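Bifunctional protein FolD (Thermus thermophilus, PDB 6V6Y) probably catalyses the NADP-dependent oxidation of 5,10-methylenetetrahydrofolate and then the hydrolysis of the methenyl product to 10-formyltetrahydrofolate. Local coordinates at residues G155-V160 and T196-V201; P30-I35 and M264-T269. All blocks are in the same frame, centred on the assembly; numbering follows the deposited sequence.

How the contacts relate
Both contacts are buried, but they sit on opposite sides of the chain's centre, with their own centres about 32 Å apart, and share no helix or strand. Contact 1 lies inside the NAD(P)-binding domain, where two neighbouring parallel strands begin, and its charged outer edge meets the second subunit. Contact 2 lies nearer the centre of the chain and brings the C-terminal helix 257-276 back against strand 31-37 of the catalytic domain. Along the sequence, contact 1 is nested inside the loop that contact 2 closes. The chemistry differs accordingly: directional backbone and amide hydrogen bonds in contact 1, small apolar touches in contact 2.

Contact 1 (G155-V160 and T196-V201); sequences GKEVVV and TRRAQV
Q200 reaches alongside the start of strand 157-161 like one more rung of the sheet. Its CB lies 3.8 Å from E157 O; CG is set anti to the carbonyl carbon, and the chain runs extended beyond it (chi2 168°). Here the side chain crosses that of K156 at about a right angle, with Q200 CD 3.9 Å from K156 CD. At the tip, OE1 takes E157 N at 2.8 Å, nearly straight (173°) and in the amide plane, while NE2 stays 4.1 Å from K156 CD. An alanine here would lose this acceptor and would probably leave the strand's start less firmly held. The main chain continues the ladder: V201 N gives to E157 O at 3.2 Å, and V159 N to V201 O at 3.0 Å. V159 CG2 rests on A199 CB (3.6 Å), the residue that closes the type I turn from T196. E157 OE1 lies over the start of the R198 side chain, yet its salt bridge goes to R198 of the second subunit, and the reciprocal pair forms too. The chain runs from strand 157-161 out to 181-185, then crosses back to 201-204 on the other side, all parallel: the Rossmann strand order, here with NADP bound.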
loop_
_atom_site.group_PDB
_atom_site.type_symbol
_atom_site.label_atom_id
_atom_site.label_comp_id
_atom_site.label_asym_id
_atom_site.label_seq_id
_atom_site.Cartn_x
_atom_site.Cartn_y
_atom_site.Cartn_z
ATOM N N GLY A 155 -18.915 0.576 -0.138
ATOM C CA GLY A 155 -19.493 1.470 0.841
ATOM C C GLY A 155 -19.503 0.961 2.263
ATOM O O GLY A 155 -19.968 1.681 3.153
ATOM N N LYS A 156 -18.981 -0.231 2.524
ATOM C CA LYS A 156 -18.975 -0.757 3.885
ATOM C C LYS A 156 -17.859 -0.140 4.719
ATOM O O LYS A 156 -16.753 0.098 4.234
ATOM C CB LYS A 156 -18.804 -2.284 3.881
ATOM C CG LYS A 156 -20.015 -3.076 3.403
ATOM C CD LYS A 156 -21.126 -3.142 4.436
ATOM C CE LYS A 156 -22.218 -4.117 3.969
ATOM N NZ LYS A 156 -22.699 -3.740 2.604
ATOM N N GLU A 157 -18.145 0.070 5.995
ATOM C CA GLU A 157 -17.131 0.478 6.956
ATOM C C GLU A 157 -16.372 -0.757 7.418
ATOM O O GLU A 157 -16.914 -1.575 8.170
ATOM C CB GLU A 157 -17.790 1.177 8.135
ATOM C CG GLU A 157 -16.853 1.998 8.953
ATOM C CD GLU A 157 -17.416 3.370 9.207
ATOM O OE1 GLU A 157 -17.373 3.800 10.378
ATOM O OE2 GLU A 157 -17.923 3.999 8.247
ATOM N N VAL A 158 -15.126 -0.908 6.975
ATOM C CA VAL A 158 -14.284 -2.029 7.374
ATOM C C VAL A 158 -13.175 -1.529 8.289
ATOM O O VAL A 158 -12.457 -0.576 7.943
ATOM C CB VAL A 158 -13.689 -2.747 6.153
ATOM C CG1 VAL A 158 -12.851 -3.923 6.603
ATOM C CG2 VAL A 158 -14.796 -3.179 5.205
ATOM N N VAL A 159 -13.030 -2.171 9.452
ATOM C CA VAL A 159 -11.860 -1.989 10.309
ATOM C C VAL A 159 -10.986 -3.239 10.234
ATOM O O VAL A 159 -11.469 -4.368 10.396
ATOM C CB VAL A 159 -12.244 -1.665 11.763
ATOM C CG1 VAL A 159 -10.984 -1.565 12.632
ATOM C CG2 VAL A 159 -13.062 -0.371 11.833
ATOM N N VAL A 160 -9.706 -3.030 9.956
ATOM C CA VAL A 160 -8.694 -4.073 9.948
ATOM C C VAL A 160 -7.782 -3.799 11.136
ATOM O O VAL A 160 -7.214 -2.703 11.244
ATOM C CB VAL A 160 -7.918 -4.056 8.623
ATOM C CG1 VAL A 160 -6.827 -5.104 8.598
ATOM C CG2 VAL A 160 -8.888 -4.183 7.450
ATOM N N THR A 196 -13.067 -0.197 16.817
ATOM C CA THR A 196 -13.659 -1.406 16.246
ATOM C C THR A 196 -15.185 -1.358 16.268
ATOM O O THR A 196 -15.821 -1.886 15.349
ATOM C CB THR A 196 -13.131 -2.657 16.945
ATOM O OG1 THR A 196 -13.476 -2.650 18.337
ATOM C CG2 THR A 196 -11.620 -2.737 16.779
ATOM N N ARG A 197 -15.782 -0.644 17.233
ATOM C CA ARG A 197 -17.241 -0.572 17.333
ATOM C C ARG A 197 -17.891 0.040 16.095
ATOM O O ARG A 197 -19.096 -0.144 15.885
ATOM C CB ARG A 197 -17.646 0.230 18.575
ATOM C CG ARG A 197 -17.970 -0.626 19.803
ATOM C CD ARG A 197 -18.618 0.188 20.949
ATOM N NE ARG A 197 -17.741 1.242 21.472
ATOM C CZ ARG A 197 -16.861 1.076 22.461
ATOM N NH1 ARG A 197 -16.728 -0.104 23.048
ATOM N NH2 ARG A 197 -16.107 2.098 22.864
ATOM N N ARG A 198 -17.134 0.769 15.276
ATOM C CA ARG A 198 -17.684 1.352 14.059
ATOM C C ARG A 198 -17.853 0.349 12.932
ATOM O O ARG A 198 -18.629 0.611 12.001
ATOM C CB ARG A 198 -16.783 2.470 13.554
ATOM C CG ARG A 198 -16.193 3.354 14.634
ATOM C CD ARG A 198 -15.224 4.320 14.002
ATOM N NE ARG A 198 -14.471 5.047 15.009
ATOM C CZ ARG A 198 -13.253 5.549 14.806
ATOM N NH1 ARG A 198 -12.649 5.405 13.622
ATOM N NH2 ARG A 198 -12.647 6.205 15.790
ATOM N N ALA A 199 -17.138 -0.775 12.991
ATOM C CA ALA A 199 -17.007 -1.653 11.834
ATOM C C ALA A 199 -18.296 -2.431 11.574
ATOM O O ALA A 199 -18.808 -3.111 12.466
ATOM C CB ALA A 199 -15.842 -2.627 12.036
ATOM N N GLN A 200 -18.814 -2.319 10.345
ATOM C CA GLN A 200 -19.759 -3.299 9.830
ATOM C C GLN A 200 -19.061 -4.605 9.463
ATOM O O GLN A 200 -19.647 -5.682 9.604
ATOM C CB GLN A 200 -20.482 -2.745 8.605
ATOM C CG GLN A 200 -21.197 -1.418 8.809
ATOM C CD GLN A 200 -21.625 -0.805 7.480
ATOM O OE1 GLN A 200 -20.780 -0.396 6.666
ATOM N NE2 GLN A 200 -22.939 -0.773 7.233
ATOM N N VAL A 201 -17.821 -4.534 8.974
ATOM C CA VAL A 201 -16.976 -5.712 8.793
ATOM C C VAL A 201 -15.722 -5.475 9.618
ATOM O O VAL A 201 -15.042 -4.452 9.441
ATOM C CB VAL A 201 -16.637 -5.970 7.311
ATOM C CG1 VAL A 201 -15.754 -7.219 7.144
ATOM C CG2 VAL A 201 -17.910 -6.082 6.467
#

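Contact 2 (P30-I35 and M264-T269)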
loop_
_atom_site.group_PDB
_atom_site.type_symbol
_atom_site.label_atom_id
_atom_site.label_comp_id
_atom_site.label_asym_id
_atom_site.label_seq_id
_atom_site.Cartn_x
_atom_site.Cartn_y
_atom_site.Cartn_z
ATOM N N PRO A 30 0.635 -27.246 -12.806
ATOM C CA PRO A 30 1.480 -26.278 -12.094
ATOM C C PRO A 30 2.412 -26.983 -11.125
ATOM O O PRO A 30 2.117 -28.070 -10.610
ATOM C CB PRO A 30 0.475 -25.383 -11.350
ATOM C CG PRO A 30 -0.876 -25.730 -11.900
ATOM C CD PRO A 30 -0.776 -27.143 -12.402
ATOM N N SER A 31 3.551 -26.342 -10.878
ATOM C CA SER A 31 4.614 -26.919 -10.069
ATOM C C SER A 31 4.983 -25.934 -8.966
ATOM O O SER A 31 5.375 -24.796 -9.250
ATOM C CB SER A 31 5.829 -27.252 -10.944
ATOM O OG SER A 31 6.945 -27.641 -10.164
ATOM N N LEU A 32 4.889 -26.379 -7.717
ATOM C CA LEU A 32 5.135 -25.540 -6.549
ATOM C C LEU A 32 6.362 -26.043 -5.797
ATOM O O LEU A 32 6.480 -27.242 -5.520
ATOM C CB LEU A 32 3.907 -25.534 -5.624
ATOM C CG LEU A 32 4.010 -24.894 -4.231
ATOM C CD1 LEU A 32 4.123 -23.364 -4.303
ATOM C CD2 LEU A 32 2.807 -25.310 -3.376
ATOM N N ARG A 33 7.279 -25.134 -5.472
ATOM C CA ARG A 33 8.402 -25.445 -4.602
ATOM C C ARG A 33 8.254 -24.684 -3.296
ATOM O O ARG A 33 8.130 -23.457 -3.300
ATOM C CB ARG A 33 9.736 -25.069 -5.239
ATOM C CG ARG A 33 10.176 -25.969 -6.316
ATOM C CD ARG A 33 10.304 -27.409 -5.863
ATOM N NE ARG A 33 10.302 -28.236 -7.055
ATOM C CZ ARG A 33 11.399 -28.511 -7.753
ATOM N NH1 ARG A 33 12.575 -28.046 -7.335
ATOM N NH2 ARG A 33 11.321 -29.261 -8.851
ATOM N N VAL A 34 8.311 -25.405 -2.187
ATOM C CA VAL A 34 8.234 -24.817 -0.865
ATOM C C VAL A 34 9.552 -25.083 -0.160
ATOM O O VAL A 34 9.970 -26.242 -0.030
ATOM C CB VAL A 34 7.052 -25.379 -0.068
ATOM C CG1 VAL A 34 7.011 -24.739 1.309
ATOM C CG2 VAL A 34 5.766 -25.127 -0.834
ATOM N N ILE A 35 10.199 -24.012 0.298
ATOM C CA ILE A 35 11.486 -24.069 0.979
ATOM C C ILE A 35 11.259 -23.851 2.467
ATOM O O ILE A 35 10.577 -22.896 2.860
ATOM C CB ILE A 35 12.458 -23.008 0.430
ATOM C CG1 ILE A 35 12.798 -23.281 -1.037
ATOM C CG2 ILE A 35 13.711 -22.950 1.282
ATOM C CD1 ILE A 35 13.599 -22.151 -1.691
ATOM N N MET A 264 -6.171 -20.024 -1.633
ATOM C CA MET A 264 -5.702 -18.959 -2.508
ATOM C C MET A 264 -4.228 -19.103 -2.843
ATOM O O MET A 264 -3.789 -18.572 -3.869
ATOM C CB MET A 264 -5.978 -17.582 -1.885
ATOM C CG MET A 264 -7.407 -17.401 -1.405
ATOM S SD MET A 264 -8.641 -17.605 -2.693
ATOM C CE MET A 264 -8.142 -16.379 -3.849
ATOM N N LEU A 265 -3.454 -19.804 -2.009
ATOM C CA LEU A 265 -2.102 -20.168 -2.416
ATOM C C LEU A 265 -2.131 -21.126 -3.607
ATOM O O LEU A 265 -1.351 -20.976 -4.556
ATOM C CB LEU A 265 -1.347 -20.782 -1.236
ATOM C CG LEU A 265 -0.024 -21.462 -1.599
ATOM C CD1 LEU A 265 0.988 -20.451 -2.160
ATOM C CD2 LEU A 265 0.536 -22.206 -0.395
ATOM N N MET A 266 -3.035 -22.109 -3.586
ATOM C CA MET A 266 -3.175 -22.976 -4.754
ATOM C C MET A 266 -3.605 -22.158 -5.965
ATOM O O MET A 266 -3.112 -22.374 -7.081
ATOM C CB MET A 266 -4.177 -24.108 -4.474
ATOM C CG MET A 266 -3.766 -24.980 -3.304
ATOM S SD MET A 266 -2.100 -25.521 -3.614
ATOM C CE MET A 266 -1.444 -25.550 -1.970
ATOM N N GLY A 267 -4.502 -21.186 -5.751
ATOM C CA GLY A 267 -4.931 -20.338 -6.850
ATOM C C GLY A 267 -3.827 -19.425 -7.351
ATOM O O GLY A 267 -3.738 -19.137 -8.548
ATOM N N ASN A 268 -2.965 -18.957 -6.450
ATOM C CA ASN A 268 -1.843 -18.137 -6.902
ATOM C C ASN A 268 -0.824 -18.979 -7.660
ATOM O O ASN A 268 -0.091 -18.454 -8.514
ATOM C CB ASN A 268 -1.160 -17.451 -5.718
ATOM C CG ASN A 268 -1.695 -16.054 -5.432
ATOM O OD1 ASN A 268 -2.602 -15.551 -6.101
ATOM N ND2 ASN A 268 -1.113 -15.412 -4.418
ATOM N N THR A 269 -0.746 -20.277 -7.343
ATOM C CA THR A 269 0.206 -21.146 -8.028
ATOM C C THR A 269 -0.205 -21.352 -9.486
ATOM O O THR A 269 0.614 -21.210 -10.400
ATOM C CB THR A 269 0.330 -22.475 -7.285
ATOM O OG1 THR A 269 0.857 -22.231 -5.980
ATOM C CG2 THR A 269 1.282 -23.425 -8.015
#
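Apolar touches do the joining here, and T269 carries most of them. Its chi1 of -63° puts OG1 beside its own backbone N and leaves the methyl CG2 anti to that N, facing the strand. CG2 fits between two residues there, 4.0 Å from P30 CB and 4.1 Å from L32 CB. L32 comes at T269 across, at about a right angle. With CG anti to its backbone N (chi1 171°), L32 brings CD1 to 3.8 Å from T269 OG1, a carbon-to-oxygen touch and no more. Its other methyl, CD2, meets M266 CE loosely at 4.5 Å. M266 is a shared neighbour, since its side chain also packs on helices 8-24 and 41-57.

The polar bonds stay within each element or turn to third parties. T269 OG1 donates to L265 O, one turn back along the helix, at 2.9 Å and from above the carbonyl plane. The same oxygen also takes T269 N at 2.9 Å, so two donors grip it, and the hydroxyl's bond helps fix the rotation that presents the methyl. M266 O receives the hydroxyl of Y59, while S31 N is bound by D89 OD2.

As for the backbones, the segments' axes approach to 9.6 Å, with an angle of 122° between their N-to-C directions, so the helix lies obliquely over one side of the strand. P30 and L32, two residues apart, both face it.

Only 208 Å² is buried between the two segments, so the contact is modest and made of a few van der Waals touches. The C-terminal helix comes back to cover the catalytic domain's sheet, and T269, its hydroxyl satisfied inside that helix, can sit in a buried helix-to-strand interface and show the strand chiefly its methyl.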